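Local coordinates for protein farnesyl diphosphate phosphatase YisP (Bacillus subtilis subsp. subtilis, PDB 3WE9) that hydrolyses farnesyl diphosphate to farnesol and diphosphate, an activity that takes part in biofilm formation, at residues A[10-15]-A[40-45]; A[19-24]-A[47-52]; A[35-40]-A[227-232]. One frame throughout, in Å; residues are numbered along the deposited sequence.

Overall arrangement
All three contacts involve helix 38-54 or the turn that leads into it. Interactions 1 and 2 join the same two helices, 6-25 and 38-54, and lie next to each other with centres about 10 Å apart. Interaction 1 is buried and rests on a tyrosine ring against a glutamine, with a water at its side. Interaction 2 is partly buried and mostly aliphatic, around one serine hydroxyl. Interaction 3 overlaps the 40-45 range at Gln40, which touches only in interaction 3, and turns to helix 228-250. It is less buried, with an exposed lysine and two bridging waters. Helix 38-54 thus connects the N-terminal helix with the C-terminal part of an all-helical fold.

Interaction 1 (A[10-15]-A[40-45]); sequences EIKEAY and QRQASW
Tyr15 presents a face of its ring to the side chain of Gln42, whose CB makes a CH-pi contact 3.9 Å from the centroid and 21° off the ring normal. On the same side of the ring, Gln42 NE2 lies over the CG-CD2 part, 3.6 Å from Tyr15 CD2, with amide and ring planes 27° apart. Gln42 CG stands anti to its own carbonyl carbon, and an extended chi2 carries CD on toward Tyr15 CB. At the ring, Tyr15 CE1 comes within 3.2 Å of the backbone Gln42 O and also nears Ala43 N. On the backbone side, Tyr15 O lies 3.4 Å from Trp45 CE3. No direct hydrogen bond crosses between the segments; a water donates to Lys12 O at 2.6 Å and weakly to Gln42 OE1 at 3.3 Å. An alanine in place of Tyr15 would probably open a gap beside helix 38-54 and leave the Gln42 amide more free to turn. The contact packs the N-terminal helix 6-25 on helix 38-54 in the all-helical phytoene/squalene synthase fold, the segment axes 10.6 Å apart at 68°. Beyond the pair, His89 of helix 84-94 meets the Tyr15 ring at about a right angle and Phe30 of helix 27-33 meets Trp45, while Ser44 packs on Leu136 of helix 118-140.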
loop_
_atom_site.group_PDB
_atom_site.type_symbol
_atom_site.label_atom_id
_atom_site.label_comp_id
_atom_site.label_asym_id
_atom_site.label_seq_id
_atom_site.Cartn_x
_atom_site.Cartn_y
_atom_site.Cartn_z
ATOM N N GLU A 10 -16.550 7.966 22.144
ATOM C CA GLU A 10 -15.799 6.731 21.988
ATOM C C GLU A 10 -15.324 6.561 20.551
ATOM O O GLU A 10 -14.240 6.032 20.303
ATOM C CB GLU A 10 -16.666 5.548 22.400
ATOM C CG GLU A 10 -17.323 5.751 23.748
ATOM C CD GLU A 10 -17.950 4.492 24.284
ATOM O OE1 GLU A 10 -18.632 3.786 23.510
ATOM O OE2 GLU A 10 -17.761 4.213 25.484
ATOM N N ILE A 11 -16.141 7.011 19.603
ATOM C CA ILE A 11 -15.784 6.925 18.191
ATOM C C ILE A 11 -14.577 7.813 17.897
ATOM O O ILE A 11 -13.663 7.405 17.182
ATOM C CB ILE A 11 -16.978 7.340 17.301
ATOM C CG1 ILE A 11 -18.036 6.234 17.343
ATOM C CG2 ILE A 11 -16.514 7.609 15.865
ATOM C CD1 ILE A 11 -19.349 6.589 16.685
ATOM N N LYS A 12 -14.570 9.022 18.452
ATOM C CA LYS A 12 -13.462 9.954 18.243
ATOM C C LYS A 12 -12.177 9.399 18.849
ATOM O O LYS A 12 -11.088 9.583 18.304
ATOM C CB LYS A 12 -13.782 11.314 18.870
ATOM C CG LYS A 12 -14.851 12.118 18.131
ATOM C CD LYS A 12 -14.325 12.690 16.810
ATOM C CE LYS A 12 -15.376 13.564 16.122
ATOM N NZ LYS A 12 -15.871 14.657 17.011
ATOM N N GLU A 13 -12.309 8.732 19.989
ATOM C CA GLU A 13 -11.153 8.135 20.644
ATOM C C GLU A 13 -10.595 7.038 19.751
ATOM O O GLU A 13 -9.389 6.977 19.510
ATOM C CB GLU A 13 -11.546 7.538 21.995
ATOM C CG GLU A 13 -11.584 8.540 23.129
ATOM C CD GLU A 13 -11.945 7.900 24.454
ATOM O OE1 GLU A 13 -11.329 6.868 24.806
ATOM O OE2 GLU A 13 -12.843 8.431 25.145
ATOM N N ALA A 14 -11.485 6.176 19.265
ATOM C CA ALA A 14 -11.105 5.074 18.392
ATOM C C ALA A 14 -10.428 5.569 17.119
ATOM O O ALA A 14 -9.487 4.945 16.635
ATOM C CB ALA A 14 -12.329 4.237 18.044
ATOM N N TYR A 15 -10.911 6.682 16.568
ATOM C CA TYR A 15 -10.313 7.238 15.354
ATOM C C TYR A 15 -8.872 7.686 15.614
ATOM O O TYR A 15 -7.962 7.367 14.846
ATOM C CB TYR A 15 -11.122 8.435 14.844
ATOM C CG TYR A 15 -12.193 8.111 13.814
ATOM C CD1 TYR A 15 -11.886 7.390 12.656
ATOM C CD2 TYR A 15 -13.496 8.598 13.958
ATOM C CE1 TYR A 15 -12.851 7.170 11.658
ATOM C CE2 TYR A 15 -14.464 8.385 12.972
ATOM C CZ TYR A 15 -14.134 7.673 11.823
ATOM O OH TYR A 15 -15.079 7.480 10.835
ATOM N N GLN A 40 -12.629 12.750 5.977
ATOM C CA GLN A 40 -12.073 11.739 5.083
ATOM C C GLN A 40 -10.777 11.139 5.658
ATOM O O GLN A 40 -10.559 9.931 5.596
ATOM C CB GLN A 40 -11.798 12.350 3.703
ATOM C CG GLN A 40 -13.041 12.550 2.833
ATOM C CD GLN A 40 -13.789 13.846 3.110
ATOM O OE1 GLN A 40 -13.518 14.549 4.082
ATOM N NE2 GLN A 40 -14.744 14.163 2.245
ATOM N N ARG A 41 -9.929 11.997 6.215
ATOM C CA ARG A 41 -8.649 11.579 6.797
ATOM C C ARG A 41 -8.845 10.495 7.853
ATOM O O ARG A 41 -8.233 9.421 7.795
ATOM C CB ARG A 41 -7.955 12.790 7.434
ATOM C CG ARG A 41 -6.550 12.536 7.976
ATOM C CD ARG A 41 -6.067 13.754 8.758
ATOM N NE ARG A 41 -6.327 14.990 8.024
ATOM C CZ ARG A 41 -6.608 16.159 8.594
ATOM N NH1 ARG A 41 -6.663 16.263 9.916
ATOM N NH2 ARG A 41 -6.853 17.221 7.843
ATOM N N GLN A 42 -9.702 10.782 8.826
ATOM C CA GLN A 42 -9.963 9.831 9.895
ATOM C C GLN A 42 -10.561 8.540 9.361
ATOM O O GLN A 42 -10.223 7.449 9.829
ATOM C CB GLN A 42 -10.869 10.473 10.951
ATOM C CG GLN A 42 -10.161 11.609 11.681
ATOM C CD GLN A 42 -10.913 12.110 12.896
ATOM O OE1 GLN A 42 -10.330 12.729 13.787
ATOM N NE2 GLN A 42 -12.212 11.853 12.936
ATOM N N ALA A 43 -11.432 8.657 8.365
ATOM C CA ALA A 43 -12.044 7.480 7.758
ATOM C C ALA A 43 -10.940 6.617 7.146
ATOM O O ALA A 43 -10.959 5.394 7.260
ATOM C CB ALA A 43 -13.039 7.906 6.675
ATOM N N SER A 44 -9.980 7.262 6.493
ATOM C CA SER A 44 -8.873 6.538 5.874
ATOM C C SER A 44 -8.044 5.824 6.938
ATOM O O SER A 44 -7.586 4.704 6.719
ATOM C CB SER A 44 -7.980 7.493 5.078
ATOM O OG SER A 44 -8.682 8.007 3.960
ATOM N N TRP A 45 -7.837 6.481 8.078
ATOM C CA TRP A 45 -7.078 5.863 9.160
ATOM C C TRP A 45 -7.772 4.569 9.568
ATOM O O TRP A 45 -7.132 3.536 9.748
ATOM C CB TRP A 45 -7.009 6.773 10.387
ATOM C CG TRP A 45 -6.244 8.056 10.222
ATOM C CD1 TRP A 45 -5.362 8.379 9.230
ATOM C CD2 TRP A 45 -6.281 9.175 11.108
ATOM N NE1 TRP A 45 -4.847 9.638 9.445
ATOM C CE2 TRP A 45 -5.395 10.147 10.595
ATOM C CE3 TRP A 45 -6.977 9.450 12.294
ATOM C CZ2 TRP A 45 -5.186 11.381 11.228
ATOM C CZ3 TRP A 45 -6.773 10.674 12.922
ATOM C CH2 TRP A 45 -5.882 11.626 12.386
HETATM O O HOH W 1 -10.901 11.707 16.902
#

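Interaction 2 (A[19-24]-A[47-52]); sequences GQIVGE and VLSFCH
Ser49 OG is packed against Val22 CG2 at 3.5 Å and lies 4.0 Å from Ile21 CB, yet its polar partner is in its own helix, where it donates a hydrogen bond to Trp45 O. That bond suits its first torsion, which sets OG anti to the carbonyl carbon and beside the backbone N (chi1 -73°). Val22 CG2, likewise anti to its own carbonyl carbon, is the methyl that meets the partner helix. Besides the hydroxyl, this methyl touches Leu48 CB at 3.9 Å, the two side chains crossing at about a right angle; it also approaches Trp45 O. Further along, Ile21 CG2 meets His52 CD2 at 3.9 Å, an aliphatic branch against a ring carbon. The imidazole has a second neighbour in Tyr25, on whose ring it stacks. The segments' axes come within 8.9 Å at an angle of 65°, close enough for short side chains such as valine and serine to touch directly. Helix 27-33 covers one flank, with Phe30 on Val22 and Leu33 on Leu48, and a triethylene glycol molecule, probably from the crystallisation liquor, lies with its nearest atoms about 4 Å from the Leu48 side chain. No hydrogen bond crosses between the two segments, so the contact between them is mainly van der Waals: the buried hydroxyl is satisfied within its own helix, which allows it to sit among methyl groups without needing a polar partner across the interface.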
loop_
_atom_site.group_PDB
_atom_site.type_symbol
_atom_site.label_atom_id
_atom_site.label_comp_id
_atom_site.label_asym_id
_atom_site.label_seq_id
_atom_site.Cartn_x
_atom_site.Cartn_y
_atom_site.Cartn_z
ATOM N N GLY A 19 -5.338 6.548 13.954
ATOM C CA GLY A 19 -4.313 7.422 13.405
ATOM C C GLY A 19 -2.927 7.156 13.972
ATOM O O GLY A 19 -1.923 7.284 13.266
ATOM N N GLN A 20 -2.874 6.791 15.251
ATOM C CA GLN A 20 -1.612 6.486 15.924
ATOM C C GLN A 20 -1.005 5.257 15.253
ATOM O O GLN A 20 0.191 5.210 14.967
ATOM C CB GLN A 20 -1.867 6.176 17.402
ATOM C CG GLN A 20 -2.745 7.184 18.127
ATOM C CD GLN A 20 -1.970 8.357 18.698
ATOM O OE1 GLN A 20 -1.259 9.059 17.977
ATOM N NE2 GLN A 20 -2.109 8.577 20.003
ATOM N N ILE A 21 -1.855 4.265 15.010
ATOM C CA ILE A 21 -1.463 3.015 14.366
ATOM C C ILE A 21 -0.876 3.245 12.978
ATOM O O ILE A 21 0.272 2.884 12.710
ATOM C CB ILE A 21 -2.680 2.064 14.224
ATOM C CG1 ILE A 21 -3.086 1.526 15.599
ATOM C CG2 ILE A 21 -2.357 0.929 13.264
ATOM C CD1 ILE A 21 -4.277 0.584 15.564
ATOM N N VAL A 22 -1.669 3.838 12.093
ATOM C CA VAL A 22 -1.215 4.094 10.734
ATOM C C VAL A 22 0.043 4.949 10.755
ATOM O O VAL A 22 0.974 4.714 9.990
ATOM C CB VAL A 22 -2.310 4.811 9.898
ATOM C CG1 VAL A 22 -1.813 5.039 8.479
ATOM C CG2 VAL A 22 -3.588 3.975 9.887
ATOM N N GLY A 23 0.070 5.937 11.642
ATOM C CA GLY A 23 1.227 6.807 11.727
ATOM C C GLY A 23 2.481 6.049 12.117
ATOM O O GLY A 23 3.593 6.436 11.752
ATOM N N GLU A 24 2.299 4.956 12.848
ATOM C CA GLU A 24 3.420 4.148 13.304
ATOM C C GLU A 24 3.871 3.099 12.295
ATOM O O GLU A 24 5.070 2.925 12.071
ATOM C CB GLU A 24 3.061 3.458 14.621
ATOM C CG GLU A 24 4.221 2.717 15.263
ATOM C CD GLU A 24 3.862 2.134 16.614
ATOM O OE1 GLU A 24 3.347 2.887 17.470
ATOM O OE2 GLU A 24 4.101 0.925 16.823
ATOM N N VAL A 47 -9.816 2.643 7.835
ATOM C CA VAL A 47 -9.675 1.632 6.792
ATOM C C VAL A 47 -8.297 0.972 6.814
ATOM O O VAL A 47 -8.193 -0.256 6.794
ATOM C CB VAL A 47 -9.924 2.237 5.390
ATOM C CG1 VAL A 47 -9.535 1.233 4.304
ATOM C CG2 VAL A 47 -11.395 2.621 5.253
ATOM N N LEU A 48 -7.242 1.778 6.866
ATOM C CA LEU A 48 -5.892 1.223 6.887
ATOM C C LEU A 48 -5.556 0.538 8.214
ATOM O O LEU A 48 -4.766 -0.404 8.243
ATOM C CB LEU A 48 -4.860 2.309 6.570
ATOM C CG LEU A 48 -4.945 2.899 5.155
ATOM C CD1 LEU A 48 -3.715 3.758 4.895
ATOM C CD2 LEU A 48 -5.030 1.782 4.125
ATOM N N SER A 49 -6.142 1.013 9.309
ATOM C CA SER A 49 -5.911 0.387 10.608
ATOM C C SER A 49 -6.485 -1.024 10.518
ATOM O O SER A 49 -5.876 -1.989 10.994
ATOM C CB SER A 49 -6.613 1.164 11.726
ATOM O OG SER A 49 -5.945 2.383 11.998
ATOM N N PHE A 50 -7.662 -1.127 9.901
ATOM C CA PHE A 50 -8.327 -2.406 9.702
ATOM C C PHE A 50 -7.389 -3.332 8.934
ATOM O O PHE A 50 -7.192 -4.487 9.310
ATOM C CB PHE A 50 -9.618 -2.220 8.898
ATOM C CG PHE A 50 -10.158 -3.498 8.319
ATOM C CD1 PHE A 50 -10.885 -4.385 9.108
ATOM C CD2 PHE A 50 -9.907 -3.830 6.989
ATOM C CE1 PHE A 50 -11.354 -5.587 8.580
ATOM C CE2 PHE A 50 -10.368 -5.026 6.451
ATOM C CZ PHE A 50 -11.093 -5.909 7.248
ATOM N N CYS A 51 -6.818 -2.814 7.851
ATOM C CA CYS A 51 -5.893 -3.585 7.028
ATOM C C CYS A 51 -4.703 -4.080 7.848
ATOM O O CYS A 51 -4.372 -5.269 7.816
ATOM C CB CYS A 51 -5.406 -2.738 5.846
ATOM S SG CYS A 51 -6.678 -2.432 4.581
ATOM N N HIS A 52 -4.064 -3.173 8.582
ATOM C CA HIS A 52 -2.919 -3.533 9.410
ATOM C C HIS A 52 -3.311 -4.615 10.411
ATOM O O HIS A 52 -2.635 -5.641 10.527
ATOM C CB HIS A 52 -2.392 -2.315 10.171
ATOM C CG HIS A 52 -1.256 -2.628 11.097
ATOM N ND1 HIS A 52 -0.007 -2.998 10.642
ATOM C CD2 HIS A 52 -1.185 -2.647 12.449
ATOM C CE1 HIS A 52 0.783 -3.231 11.675
ATOM N NE2 HIS A 52 0.094 -3.025 12.783
#

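Interaction 3 (A[35-40]-A[227-232]); sequences YLPLKQ and PQYSQK
Tyr229 turns its side chain against Pro37 and Gln40. Its CG lies between the backbone N and the carbonyl carbon (chi1 68°), the crowded position for a side chain, which swings the ring to the side of these two residues. Tyr229 CB meets Pro37 CG at 3.9 Å. The Gln40 chain bends at chi2, and its NE2 lies 4.0 Å from Tyr229 CE1, with amide and ring planes 46° apart. A water bridges the two polar ends, accepting from Gln40 NE2 and lying 2.7 Å from Tyr229 OH. A second water donates to both Tyr35 O and Tyr229 O, joining backbones that have no direct hydrogen bond. Leu36 CD2 packs on Ser230 CB at 3.6 Å, while Ser230 OG bonds to Leu140 O. Tyr35 and Lys232 cross at about a right angle: Tyr35 CB and Lys232 CB are 3.9 Å apart. A bend at chi3 (72°) places Lys232 CE 4.0 Å from Tyr35 CD1. Pro37 holds the N-cap position of helix 38-54, so the contact ties the turn before that helix to helix 228-250, where Tyr35 also packs on Thr233 and Ala236, while Phe94 of helix 84-94 touches Gln40.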
loop_
_atom_site.group_PDB
_atom_site.type_symbol
_atom_site.label_atom_id
_atom_site.label_comp_id
_atom_site.label_asym_id
_atom_site.label_seq_id
_atom_site.Cartn_x
_atom_site.Cartn_y
_atom_site.Cartn_z
ATOM N N TYR A 35 -3.316 15.149 3.980
ATOM C CA TYR A 35 -3.833 16.203 3.112
ATOM C C TYR A 35 -5.345 16.163 2.912
ATOM O O TYR A 35 -5.928 17.105 2.374
ATOM C CB TYR A 35 -3.128 16.152 1.757
ATOM C CG TYR A 35 -1.643 16.393 1.869
ATOM C CD1 TYR A 35 -1.147 17.637 2.254
ATOM C CD2 TYR A 35 -0.731 15.368 1.619
ATOM C CE1 TYR A 35 0.222 17.856 2.386
ATOM C CE2 TYR A 35 0.640 15.574 1.750
ATOM C CZ TYR A 35 1.109 16.820 2.133
ATOM O OH TYR A 35 2.462 17.035 2.255
ATOM N N LEU A 36 -5.979 15.078 3.338
ATOM C CA LEU A 36 -7.428 14.958 3.211
ATOM C C LEU A 36 -8.136 15.752 4.308
ATOM O O LEU A 36 -7.570 15.990 5.378
ATOM C CB LEU A 36 -7.852 13.491 3.336
ATOM C CG LEU A 36 -7.491 12.494 2.228
ATOM C CD1 LEU A 36 -7.747 11.077 2.726
ATOM C CD2 LEU A 36 -8.310 12.786 0.982
ATOM N N PRO A 37 -9.381 16.190 4.047
ATOM C CA PRO A 37 -10.124 16.937 5.064
ATOM C C PRO A 37 -10.277 15.968 6.235
ATOM O O PRO A 37 -10.247 14.751 6.038
ATOM C CB PRO A 37 -11.455 17.230 4.374
ATOM C CG PRO A 37 -11.044 17.392 2.939
ATOM C CD PRO A 37 -10.076 16.236 2.749
ATOM N N LEU A 38 -10.437 16.502 7.441
ATOM C CA LEU A 38 -10.549 15.681 8.643
ATOM C C LEU A 38 -11.463 14.459 8.551
ATOM O O LEU A 38 -11.044 13.338 8.857
ATOM C CB LEU A 38 -10.980 16.554 9.830
ATOM C CG LEU A 38 -11.011 15.844 11.187
ATOM C CD1 LEU A 38 -9.645 15.222 11.469
ATOM C CD2 LEU A 38 -11.391 16.835 12.282
ATOM N N LYS A 39 -12.707 14.664 8.135
ATOM C CA LYS A 39 -13.649 13.553 8.041
ATOM C C LYS A 39 -13.107 12.415 7.172
ATOM O O LYS A 39 -13.124 11.252 7.578
ATOM C CB LYS A 39 -14.996 14.031 7.490
ATOM C CG LYS A 39 -16.073 12.957 7.536
ATOM C CD LYS A 39 -17.370 13.423 6.892
ATOM C CE LYS A 39 -18.037 14.519 7.693
ATOM N NZ LYS A 39 -19.250 15.031 6.986
ATOM N N GLN A 40 -12.629 12.750 5.977
ATOM C CA GLN A 40 -12.073 11.739 5.083
ATOM C C GLN A 40 -10.777 11.139 5.658
ATOM O O GLN A 40 -10.559 9.931 5.596
ATOM C CB GLN A 40 -11.798 12.350 3.703
ATOM C CG GLN A 40 -13.041 12.550 2.833
ATOM C CD GLN A 40 -13.789 13.846 3.110
ATOM O OE1 GLN A 40 -13.518 14.549 4.082
ATOM N NE2 GLN A 40 -14.744 14.163 2.245
ATOM N N PRO A 227 -11.005 14.625 -7.105
ATOM C CA PRO A 227 -11.433 15.948 -6.637
ATOM C C PRO A 227 -10.253 16.642 -5.964
ATOM O O PRO A 227 -9.358 15.974 -5.429
ATOM C CB PRO A 227 -12.567 15.621 -5.663
ATOM C CG PRO A 227 -12.199 14.258 -5.145
ATOM C CD PRO A 227 -11.724 13.552 -6.393
ATOM N N GLN A 228 -10.237 17.972 -5.993
ATOM C CA GLN A 228 -9.139 18.714 -5.385
ATOM C C GLN A 228 -8.836 18.308 -3.943
ATOM O O GLN A 228 -7.668 18.260 -3.553
ATOM C CB GLN A 228 -9.407 20.223 -5.438
ATOM C CG GLN A 228 -9.450 20.789 -6.846
ATOM C CD GLN A 228 -8.085 20.815 -7.524
ATOM O OE1 GLN A 228 -7.991 20.776 -8.751
ATOM N NE2 GLN A 228 -7.025 20.902 -6.728
ATOM N N TYR A 229 -9.866 18.008 -3.154
ATOM C CA TYR A 229 -9.626 17.643 -1.764
ATOM C C TYR A 229 -8.813 16.363 -1.563
ATOM O O TYR A 229 -8.275 16.153 -0.483
ATOM C CB TYR A 229 -10.946 17.570 -0.970
ATOM C CG TYR A 229 -11.905 16.443 -1.329
ATOM C CD1 TYR A 229 -11.691 15.136 -0.880
ATOM C CD2 TYR A 229 -13.051 16.701 -2.078
ATOM C CE1 TYR A 229 -12.604 14.114 -1.168
ATOM C CE2 TYR A 229 -13.967 15.692 -2.374
ATOM C CZ TYR A 229 -13.744 14.405 -1.920
ATOM O OH TYR A 229 -14.657 13.417 -2.226
ATOM N N SER A 230 -8.708 15.516 -2.586
ATOM C CA SER A 230 -7.930 14.280 -2.442
ATOM C C SER A 230 -6.745 14.140 -3.410
ATOM O O SER A 230 -5.999 13.156 -3.349
ATOM C CB SER A 230 -8.850 13.047 -2.557
ATOM O OG SER A 230 -9.431 12.923 -3.845
ATOM N N GLN A 231 -6.556 15.124 -4.287
ATOM C CA GLN A 231 -5.457 15.084 -5.256
ATOM C C GLN A 231 -4.075 15.118 -4.617
ATOM O O GLN A 231 -3.178 14.379 -5.029
ATOM C CB GLN A 231 -5.555 16.245 -6.249
ATOM C CG GLN A 231 -6.629 16.070 -7.293
ATOM C CD GLN A 231 -6.491 17.058 -8.437
ATOM O OE1 GLN A 231 -7.307 17.073 -9.356
ATOM N NE2 GLN A 231 -5.452 17.880 -8.389
ATOM N N LYS A 232 -3.892 15.985 -3.629
ATOM C CA LYS A 232 -2.604 16.077 -2.963
ATOM C C LYS A 232 -2.267 14.765 -2.271
ATOM O O LYS A 232 -1.098 14.392 -2.166
ATOM C CB LYS A 232 -2.600 17.227 -1.954
ATOM C CG LYS A 232 -2.707 18.593 -2.615
ATOM C CD LYS A 232 -2.636 19.731 -1.613
ATOM C CE LYS A 232 -1.232 19.900 -1.054
ATOM N NZ LYS A 232 -1.132 21.181 -0.296
HETATM O O HOH W 2 -8.095 18.506 1.216
HETATM O O HOH W 3 -15.380 12.079 -0.013
#